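Local coordinates for protein cytochrome C (Thioalkalivibrio paradoxus ARh 1, PDB 5N1T) that binds heme c covalently and probably carries electrons, as a small cytochrome c, at residues N37-G40 / P44-D47; E65-F70 / D90-I95. One frame throughout, in Å; residues are numbered along the deposited sequence.

Overall arrangement
Both contacts border the same heme c, from opposite sides of the centre of the chain and about 16 Å apart between centres. Contact 1 is local and partly buried: helix 29-42, which carries the heme attachment, meets the loop that follows it through one tyrosine ring laid against backbone. Contact 2 is long-range and buried, joining helix 60-72 to helix 89-101 through aliphatic and thioether groups alone. Neither has a hydrogen bond between its segments. The chemistry shifts with place, from a ring against a polar loop near a neighbouring protein chain to pure apolar packing at the heme edge. Cys38 of contact 1 packs on Ile95 of contact 2.

Contact 1: residues N37-G40 / P44-D47; sequences NCYG and PNGD. With HEC (heme c), chain F.
Tyr39 lays its ring against the backbone of Asn45 and Gly46, and this is where the contact is tight. The CA of Asn45 sits over one face, 3.8 Å from the ring centroid and 25° off the normal, a CH-pi contact displaced toward the ring's rim on the CE1 side. Beside it, Gly46 N comes obliquely to within 3.4 Å of Tyr39 CD1. With CG anti to its own carbonyl carbon (chi1 -50°), the ring leans from the helix toward the loop. The preceding residue, Cys38, belongs to the CXXCH heme-binding motif of c-type cytochromes: its SG is covalently joined to the heme vinyl-derived carbon CAB, Cys41 supplies the second thioether, and His42 is an axial ligand of the iron. Through Tyr39 the loop packs against the helical turn that carries the heme attachment, while Ile99 and His98 of helix 89-101 also touch Tyr39. Packing is looser at the partly exposed margin. There the Asn45 amide stacks at 18° to the ring plane, but its ND2 stays 3.9 Å from Tyr39 CE2, and Pro44 adds little, leaning on a basic side chain of a neighbouring protein chain.

Contact 2: residues E65-F70 / D90-I95; sequences ETMLAF and DEIASI. With HEC (heme c), chain F.
The helical backbones of 65-70 and 90-95 come nearest at Met67 and Ile92, whose CA atoms lie 7.0 Å apart. Met67 and Ile92 fill most of the gap. Met67 CB touches the CG2 branch of Ile92 at 3.8 Å, and the thioether chain, bent at both chi2 and chi3 (-66° and -93°), curls round so that CE meets Ile92 CG1, also at 3.8 Å. Ile92 is thus held at both of its branches by one methionine. Leu68 adds a looser touch, its CG 4.2 Å from Ile92 CG2. In the all-helical cytochrome c fold, helices pack round the heme, and here 60-72 and 89-101 both contribute to its pocket. Met67 faces both ways: its SD lies 3.7 Å from the heme methyl CMB, and its side chain also packs on Met80, the axial methionine of the iron. Ile95, one turn beyond Ile92, sends CG2 to the same methyl at 3.4 Å; its other neighbours include Leu34 of helix 29-42. Further along helix 60-72, Phe70 presents its edge to the porphyrin, with heme C2A near the ring plane and 3.6 Å from Phe70 CE2. Thr66 places OG1 3.7 Å from heme CMA. Away from the heme, Glu91 OE2 makes a salt bridge to Arg30 NH2 and so ties helix 89-101 to helix 29-42.

Contact 1: residues N37-G40 / P44-D47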
ATOM      1  N   ASN B  37     -16.210  24.398  -8.283  1.00 48.17           N
ATOM      2  CA  ASN B  37     -14.988  23.680  -8.026  1.00 44.17           C
ATOM      3  C   ASN B  37     -14.051  24.427  -7.084  1.00 44.38           C
ATOM      4  O   ASN B  37     -13.301  23.812  -6.319  1.00 45.13           O
ATOM      5  CB  ASN B  37     -14.331  23.297  -9.355  1.00 45.08           C
ATOM      6  CG  ASN B  37     -15.033  22.117 -10.030  1.00 45.97           C
ATOM      7  OD1 ASN B  37     -15.090  21.020  -9.479  1.00 47.86           O
ATOM      8  ND2 ASN B  37     -15.562  22.337 -11.226  1.00 47.74           N
ATOM      9  N   CYS B  38     -14.127  25.746  -7.098  1.00 43.81           N
ATOM     10  CA  CYS B  38     -13.332  26.568  -6.179  1.00 46.71           C
ATOM     11  C   CYS B  38     -13.692  26.289  -4.746  1.00 46.42           C
ATOM     12  O   CYS B  38     -12.834  26.367  -3.870  1.00 50.20           O
ATOM     13  CB  CYS B  38     -13.537  28.059  -6.455  1.00 45.12           C
ATOM     14  SG  CYS B  38     -13.399  28.465  -8.202  1.00 53.87           S
ATOM     15  N   TYR B  39     -14.955  25.952  -4.504  1.00 46.47           N
ATOM     16  CA  TYR B  39     -15.381  25.674  -3.142  1.00 48.05           C
ATOM     17  C   TYR B  39     -14.783  24.368  -2.650  1.00 48.88           C
ATOM     18  O   TYR B  39     -14.614  24.188  -1.451  1.00 50.74           O
ATOM     19  CB  TYR B  39     -16.910  25.718  -2.978  1.00 49.16           C
ATOM     20  CG  TYR B  39     -17.594  26.977  -3.544  1.00 55.08           C
ATOM     21  CD1 TYR B  39     -17.091  28.259  -3.282  1.00 49.84           C
ATOM     22  CD2 TYR B  39     -18.770  26.877  -4.335  1.00 55.37           C
ATOM     23  CE1 TYR B  39     -17.709  29.389  -3.805  1.00 56.22           C
ATOM     24  CE2 TYR B  39     -19.398  28.014  -4.849  1.00 58.16           C
ATOM     25  CZ  TYR B  39     -18.862  29.269  -4.581  1.00 59.28           C
ATOM     26  OH  TYR B  39     -19.463  30.420  -5.086  1.00 68.21           O
ATOM     27  N   GLY B  40     -14.449  23.480  -3.590  1.00 50.99           N
ATOM     28  CA  GLY B  40     -13.779  22.214  -3.311  1.00 46.12           C
ATOM     29  C   GLY B  40     -12.567  22.376  -2.416  1.00 46.36           C
ATOM     30  O   GLY B  40     -12.435  21.632  -1.440  1.00 54.19           O
ATOM     31  N   PRO B  44     -17.180  25.840   1.633  1.00 54.12           N
ATOM     32  CA  PRO B  44     -18.514  26.120   1.035  1.00 52.00           C
ATOM     33  C   PRO B  44     -18.685  27.620   0.903  1.00 55.77           C
ATOM     34  O   PRO B  44     -18.367  28.355   1.855  1.00 55.16           O
ATOM     35  CB  PRO B  44     -19.523  25.541   2.054  1.00 46.63           C
ATOM     36  CG  PRO B  44     -18.719  25.108   3.249  1.00 50.41           C
ATOM     37  CD  PRO B  44     -17.282  25.536   3.083  1.00 51.51           C
ATOM     38  N   ASN B  45     -19.113  28.061  -0.285  1.00 62.23           N
ATOM     39  CA  ASN B  45     -19.231  29.493  -0.649  1.00 65.21           C
ATOM     40  C   ASN B  45     -18.082  30.432  -0.208  1.00 63.18           C
ATOM     41  O   ASN B  45     -18.315  31.563   0.223  1.00 77.77           O
ATOM     42  CB  ASN B  45     -20.618  30.027  -0.243  1.00 75.03           C
ATOM     43  CG  ASN B  45     -21.646  29.853  -1.350  1.00 86.76           C
ATOM     44  OD1 ASN B  45     -22.278  30.826  -1.771  1.00 80.95           O
ATOM     45  ND2 ASN B  45     -21.798  28.611  -1.853  1.00 90.94           N
ATOM     46  N   GLY B  46     -16.848  29.950  -0.311  1.00 57.24           N
ATOM     47  CA  GLY B  46     -15.651  30.709   0.092  1.00 57.64           C
ATOM     48  C   GLY B  46     -15.259  30.782   1.572  1.00 58.51           C
ATOM     49  O   GLY B  46     -14.293  31.489   1.940  1.00 58.30           O
ATOM     50  N   ASP B  47     -15.980  30.065   2.430  1.00 52.84           N
ATOM     51  CA  ASP B  47     -15.635  30.091   3.829  1.00 57.26           C
ATOM     52  C   ASP B  47     -14.726  28.936   4.208  1.00 57.80           C
ATOM     53  O   ASP B  47     -15.151  27.781   4.413  1.00 56.10           O
ATOM     54  CB  ASP B  47     -16.878  30.225   4.720  1.00 66.45           C
ATOM     55  CG  ASP B  47     -17.626  31.520   4.465  1.00 69.38           C
ATOM     56  OD1 ASP B  47     -16.997  32.611   4.486  1.00 66.27           O
ATOM     57  OD2 ASP B  47     -18.845  31.435   4.225  1.00 76.56           O
TER
HETATM   58 FE   HEC F 901      -7.686  29.004  -4.999  1.00 39.37          FE
HETATM   59  CHA HEC F 901      -5.344  31.024  -3.399  1.00 49.23           C
HETATM   60  CHB HEC F 901      -9.350  31.771  -6.027  1.00 42.66           C
HETATM   61  CHC HEC F 901      -9.653  27.023  -7.103  1.00 44.34           C
HETATM   62  CHD HEC F 901      -6.299  26.260  -3.623  1.00 43.32           C
HETATM   63  NA  HEC F 901      -7.371  31.050  -4.758  1.00 46.07           N
HETATM   64  C1A HEC F 901      -6.436  31.714  -4.073  1.00 49.63           C
HETATM   65  C2A HEC F 901      -6.549  33.199  -4.073  1.00 50.23           C
HETATM   66  C3A HEC F 901      -7.751  33.413  -4.880  1.00 48.94           C
HETATM   67  C4A HEC F 901      -8.148  32.031  -5.230  1.00 47.92           C
HETATM   68  CMA HEC F 901      -8.440  34.675  -5.297  1.00 55.28           C
HETATM   69  CAA HEC F 901      -5.656  34.203  -3.387  1.00 52.26           C
HETATM   70  CBA HEC F 901      -6.324  34.343  -2.017  1.00 49.93           C
HETATM   71  CGA HEC F 901      -5.724  35.398  -1.097  1.00 55.23           C
HETATM   72  O1A HEC F 901      -4.588  35.873  -1.310  1.00 56.28           O
HETATM   73  O2A HEC F 901      -6.396  35.770  -0.107  1.00 55.61           O
HETATM   74  NB  HEC F 901      -9.235  29.338  -6.355  1.00 43.90           N
HETATM   75  C1B HEC F 901      -9.790  30.539  -6.633  1.00 41.10           C
HETATM   76  C2B HEC F 901     -10.894  30.557  -7.606  1.00 43.28           C
HETATM   77  C3B HEC F 901     -10.990  29.149  -7.973  1.00 46.12           C
HETATM   78  C4B HEC F 901      -9.933  28.466  -7.134  1.00 47.04           C
HETATM   79  CMB HEC F 901     -11.699  31.705  -8.149  1.00 42.19           C
HETATM   80  CAB HEC F 901     -11.993  28.751  -8.995  1.00 46.56           C
HETATM   81  CBB HEC F 901     -12.264  27.399  -9.528  1.00 53.98           C
HETATM   82  NC  HEC F 901      -7.956  26.958  -5.312  1.00 44.61           N
HETATM   83  C1C HEC F 901      -8.794  26.302  -6.148  1.00 44.63           C
HETATM   84  C2C HEC F 901      -8.727  24.807  -6.076  1.00 43.34           C
HETATM   85  C3C HEC F 901      -7.687  24.616  -5.032  1.00 46.74           C
HETATM   86  C4C HEC F 901      -7.317  25.985  -4.639  1.00 42.73           C
HETATM   87  CMC HEC F 901      -9.517  23.822  -6.885  1.00 45.72           C
HETATM   88  CAC HEC F 901      -7.086  23.425  -4.361  1.00 48.95           C
HETATM   89  CBC HEC F 901      -7.334  22.008  -4.709  1.00 61.15           C
HETATM   90  ND  HEC F 901      -6.088  28.701  -3.734  1.00 40.75           N
HETATM   91  C1D HEC F 901      -5.623  27.531  -3.313  1.00 42.34           C
HETATM   92  C2D HEC F 901      -4.430  27.612  -2.438  1.00 44.49           C
HETATM   93  C3D HEC F 901      -4.166  29.058  -2.371  1.00 46.95           C
HETATM   94  C4D HEC F 901      -5.241  29.593  -3.214  1.00 46.18           C
HETATM   95  CMD HEC F 901      -3.685  26.520  -1.750  1.00 42.75           C
HETATM   96  CAD HEC F 901      -3.077  29.807  -1.674  1.00 40.84           C
HETATM   97  CBD HEC F 901      -2.149  30.175  -2.827  1.00 43.64           C
HETATM   98  CGD HEC F 901      -1.190  29.087  -3.264  1.00 47.96           C
HETATM   99  O1D HEC F 901      -0.300  28.696  -2.475  1.00 48.97           O
HETATM  100  O2D HEC F 901      -1.301  28.628  -4.423  1.00 54.56           O

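Contact 2: residues E65-F70 / D90-I95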
ATOM      1  N   GLU B  65      -8.417  39.621 -10.891  1.00 63.99           N
ATOM      2  CA  GLU B  65      -7.126  40.261 -11.096  1.00 66.29           C
ATOM      3  C   GLU B  65      -6.023  39.345 -10.591  1.00 67.93           C
ATOM      4  O   GLU B  65      -4.937  39.350 -11.152  1.00 77.01           O
ATOM      5  CB  GLU B  65      -7.079  41.670 -10.468  1.00 59.56           C
ATOM      6  N   THR B  66      -6.319  38.532  -9.570  1.00 73.43           N
ATOM      7  CA  THR B  66      -5.317  37.579  -9.018  1.00 70.56           C
ATOM      8  C   THR B  66      -5.317  36.180  -9.637  1.00 63.58           C
ATOM      9  O   THR B  66      -4.266  35.546  -9.716  1.00 61.43           O
ATOM     10  CB  THR B  66      -5.268  37.534  -7.470  1.00 67.33           C
ATOM     11  OG1 THR B  66      -6.586  37.372  -6.947  1.00 68.53           O
ATOM     12  CG2 THR B  66      -4.638  38.847  -6.913  1.00 69.11           C
ATOM     13  N   MET B  67      -6.479  35.726 -10.113  1.00 57.68           N
ATOM     14  CA  MET B  67      -6.556  34.567 -10.999  1.00 58.60           C
ATOM     15  C   MET B  67      -5.537  34.752 -12.107  1.00 59.17           C
ATOM     16  O   MET B  67      -4.611  33.948 -12.244  1.00 65.33           O
ATOM     17  CB  MET B  67      -7.945  34.426 -11.618  1.00 59.28           C
ATOM     18  CG  MET B  67      -9.029  33.930 -10.690  1.00 59.57           C
ATOM     19  SD  MET B  67      -8.703  32.241 -10.204  1.00 65.40           S
ATOM     20  CE  MET B  67      -9.648  31.368 -11.448  1.00 58.29           C
ATOM     21  N   LEU B  68      -5.682  35.858 -12.843  1.00 56.55           N
ATOM     22  CA  LEU B  68      -4.815  36.185 -13.980  1.00 58.40           C
ATOM     23  C   LEU B  68      -3.364  36.335 -13.547  1.00 58.45           C
ATOM     24  O   LEU B  68      -2.464  35.927 -14.306  1.00 59.45           O
ATOM     25  CB  LEU B  68      -5.288  37.449 -14.713  1.00 54.79           C
ATOM     26  CG  LEU B  68      -6.741  37.497 -15.197  1.00 56.88           C
ATOM     27  CD1 LEU B  68      -7.257  38.924 -15.122  1.00 59.14           C
ATOM     28  CD2 LEU B  68      -6.953  36.917 -16.594  1.00 58.41           C
ATOM     29  N   ALA B  69      -3.157  36.899 -12.340  1.00 53.29           N
ATOM     30  CA  ALA B  69      -1.822  37.058 -11.728  1.00 57.30           C
ATOM     31  C   ALA B  69      -1.130  35.711 -11.453  1.00 61.60           C
ATOM     32  O   ALA B  69       0.090  35.565 -11.655  1.00 61.66           O
ATOM     33  CB  ALA B  69      -1.906  37.882 -10.445  1.00 55.27           C
ATOM     34  N   PHE B  70      -1.926  34.740 -10.991  1.00 59.17           N
ATOM     35  CA  PHE B  70      -1.449  33.385 -10.729  1.00 52.43           C
ATOM     36  C   PHE B  70      -1.178  32.705 -12.060  1.00 52.30           C
ATOM     37  O   PHE B  70      -0.127  32.065 -12.242  1.00 54.10           O
ATOM     38  CB  PHE B  70      -2.496  32.588  -9.961  1.00 46.23           C
ATOM     39  CG  PHE B  70      -2.519  32.839  -8.468  1.00 43.66           C
ATOM     40  CD1 PHE B  70      -1.351  32.841  -7.712  1.00 44.01           C
ATOM     41  CD2 PHE B  70      -3.741  33.015  -7.804  1.00 39.40           C
ATOM     42  CE1 PHE B  70      -1.398  33.031  -6.330  1.00 46.33           C
ATOM     43  CE2 PHE B  70      -3.798  33.204  -6.433  1.00 41.25           C
ATOM     44  CZ  PHE B  70      -2.628  33.216  -5.684  1.00 45.12           C
ATOM     45  N   ASP B  90     -12.351  34.857 -20.251  1.00 67.20           N
ATOM     46  CA  ASP B  90     -13.817  34.925 -20.131  1.00 67.31           C
ATOM     47  C   ASP B  90     -14.375  34.164 -18.942  1.00 69.05           C
ATOM     48  O   ASP B  90     -15.219  34.687 -18.199  1.00 63.25           O
ATOM     49  CB  ASP B  90     -14.483  34.403 -21.401  1.00 72.85           C
ATOM     50  CG  ASP B  90     -14.755  35.494 -22.380  1.00 77.19           C
ATOM     51  OD1 ASP B  90     -13.977  36.474 -22.368  1.00 71.61           O
ATOM     52  OD2 ASP B  90     -15.749  35.377 -23.137  1.00 85.28           O
ATOM     53  N   GLU B  91     -13.896  32.926 -18.778  1.00 71.75           N
ATOM     54  CA  GLU B  91     -14.335  32.052 -17.699  1.00 63.76           C
ATOM     55  C   GLU B  91     -13.923  32.618 -16.342  1.00 62.40           C
ATOM     56  O   GLU B  91     -14.742  32.616 -15.419  1.00 58.81           O
ATOM     57  CB  GLU B  91     -13.804  30.641 -17.903  1.00 65.39           C
ATOM     58  CG  GLU B  91     -14.464  29.895 -19.059  1.00 63.09           C
ATOM     59  CD  GLU B  91     -13.656  28.690 -19.517  1.00 62.90           C
ATOM     60  OE1 GLU B  91     -12.420  28.616 -19.248  1.00 61.18           O
ATOM     61  OE2 GLU B  91     -14.275  27.808 -20.145  1.00 62.49           O
ATOM     62  N   ILE B  92     -12.684  33.126 -16.252  1.00 53.11           N
ATOM     63  CA  ILE B  92     -12.185  33.833 -15.069  1.00 53.40           C
ATOM     64  C   ILE B  92     -13.089  35.003 -14.617  1.00 54.95           C
ATOM     65  O   ILE B  92     -13.308  35.198 -13.407  1.00 56.17           O
ATOM     66  CB  ILE B  92     -10.710  34.238 -15.260  1.00 52.16           C
ATOM     67  CG1 ILE B  92      -9.811  33.085 -14.810  1.00 56.53           C
ATOM     68  CG2 ILE B  92     -10.345  35.433 -14.413  1.00 48.48           C
ATOM     69  CD1 ILE B  92      -8.551  32.884 -15.630  1.00 58.76           C
ATOM     70  N   ALA B  93     -13.639  35.744 -15.581  1.00 54.21           N
ATOM     71  CA  ALA B  93     -14.604  36.814 -15.297  1.00 52.89           C
ATOM     72  C   ALA B  93     -15.908  36.234 -14.749  1.00 54.72           C
ATOM     73  O   ALA B  93     -16.393  36.716 -13.719  1.00 64.89           O
ATOM     74  CB  ALA B  93     -14.858  37.684 -16.526  1.00 52.42           C
ATOM     75  N   SER B  94     -16.457  35.198 -15.391  1.00 49.71           N
ATOM     76  CA  SER B  94     -17.659  34.514 -14.878  1.00 51.85           C
ATOM     77  C   SER B  94     -17.456  34.018 -13.441  1.00 54.56           C
ATOM     78  O   SER B  94     -18.293  34.251 -12.572  1.00 64.53           O
ATOM     79  CB  SER B  94     -18.063  33.336 -15.763  1.00 56.11           C
ATOM     80  OG  SER B  94     -18.953  33.697 -16.792  1.00 60.48           O
ATOM     81  N   ILE B  95     -16.334  33.349 -13.199  1.00 51.49           N
ATOM     82  CA  ILE B  95     -16.006  32.776 -11.890  1.00 50.92           C
ATOM     83  C   ILE B  95     -15.937  33.899 -10.860  1.00 52.30           C
ATOM     84  O   ILE B  95     -16.522  33.801  -9.761  1.00 49.67           O
ATOM     85  CB  ILE B  95     -14.667  31.988 -11.950  1.00 46.94           C
ATOM     86  CG1 ILE B  95     -14.860  30.684 -12.684  1.00 39.95           C
ATOM     87  CG2 ILE B  95     -14.086  31.680 -10.571  1.00 47.25           C
ATOM     88  CD1 ILE B  95     -13.610  30.270 -13.423  1.00 39.97           C
TER
HETATM   89 FE   HEC F 901      -7.686  29.004  -4.999  1.00 39.37          FE
HETATM   90  CHA HEC F 901      -5.344  31.024  -3.399  1.00 49.23           C
HETATM   91  CHB HEC F 901      -9.350  31.771  -6.027  1.00 42.66           C
HETATM   92  CHC HEC F 901      -9.653  27.023  -7.103  1.00 44.34           C
HETATM   93  CHD HEC F 901      -6.299  26.260  -3.623  1.00 43.32           C
HETATM   94  NA  HEC F 901      -7.371  31.050  -4.758  1.00 46.07           N
HETATM   95  C1A HEC F 901      -6.436  31.714  -4.073  1.00 49.63           C
HETATM   96  C2A HEC F 901      -6.549  33.199  -4.073  1.00 50.23           C
HETATM   97  C3A HEC F 901      -7.751  33.413  -4.880  1.00 48.94           C
HETATM   98  C4A HEC F 901      -8.148  32.031  -5.230  1.00 47.92           C
HETATM   99  CMA HEC F 901      -8.440  34.675  -5.297  1.00 55.28           C
HETATM  100  CAA HEC F 901      -5.656  34.203  -3.387  1.00 52.26           C
HETATM  101  CBA HEC F 901      -6.324  34.343  -2.017  1.00 49.93           C
HETATM  102  CGA HEC F 901      -5.724  35.398  -1.097  1.00 55.23           C
HETATM  103  O1A HEC F 901      -4.588  35.873  -1.310  1.00 56.28           O
HETATM  104  O2A HEC F 901      -6.396  35.770  -0.107  1.00 55.61           O
HETATM  105  NB  HEC F 901      -9.235  29.338  -6.355  1.00 43.90           N
HETATM  106  C1B HEC F 901      -9.790  30.539  -6.633  1.00 41.10           C
HETATM  107  C2B HEC F 901     -10.894  30.557  -7.606  1.00 43.28           C
HETATM  108  C3B HEC F 901     -10.990  29.149  -7.973  1.00 46.12           C
HETATM  109  C4B HEC F 901      -9.933  28.466  -7.134  1.00 47.04           C
HETATM  110  CMB HEC F 901     -11.699  31.705  -8.149  1.00 42.19           C
HETATM  111  CAB HEC F 901     -11.993  28.751  -8.995  1.00 46.56           C
HETATM  112  CBB HEC F 901     -12.264  27.399  -9.528  1.00 53.98           C
HETATM  113  NC  HEC F 901      -7.956  26.958  -5.312  1.00 44.61           N
HETATM  114  C1C HEC F 901      -8.794  26.302  -6.148  1.00 44.63           C
HETATM  115  C2C HEC F 901      -8.727  24.807  -6.076  1.00 43.34           C
HETATM  116  C3C HEC F 901      -7.687  24.616  -5.032  1.00 46.74           C
HETATM  117  C4C HEC F 901      -7.317  25.985  -4.639  1.00 42.73           C
HETATM  118  CMC HEC F 901      -9.517  23.822  -6.885  1.00 45.72           C
HETATM  119  CAC HEC F 901      -7.086  23.425  -4.361  1.00 48.95           C
HETATM  120  CBC HEC F 901      -7.334  22.008  -4.709  1.00 61.15           C
HETATM  121  ND  HEC F 901      -6.088  28.701  -3.734  1.00 40.75           N
HETATM  122  C1D HEC F 901      -5.623  27.531  -3.313  1.00 42.34           C
HETATM  123  C2D HEC F 901      -4.430  27.612  -2.438  1.00 44.49           C
HETATM  124  C3D HEC F 901      -4.166  29.058  -2.371  1.00 46.95           C
HETATM  125  C4D HEC F 901      -5.241  29.593  -3.214  1.00 46.18           C
HETATM  126  CMD HEC F 901      -3.685  26.520  -1.750  1.00 42.75           C
HETATM  127  CAD HEC F 901      -3.077  29.807  -1.674  1.00 40.84           C
HETATM  128  CBD HEC F 901      -2.149  30.175  -2.827  1.00 43.64           C
HETATM  129  CGD HEC F 901      -1.190  29.087  -3.264  1.00 47.96           C
HETATM  130  O1D HEC F 901      -0.300  28.696  -2.475  1.00 48.97           O
HETATM  131  O2D HEC F 901      -1.301  28.628  -4.423  1.00 54.56           O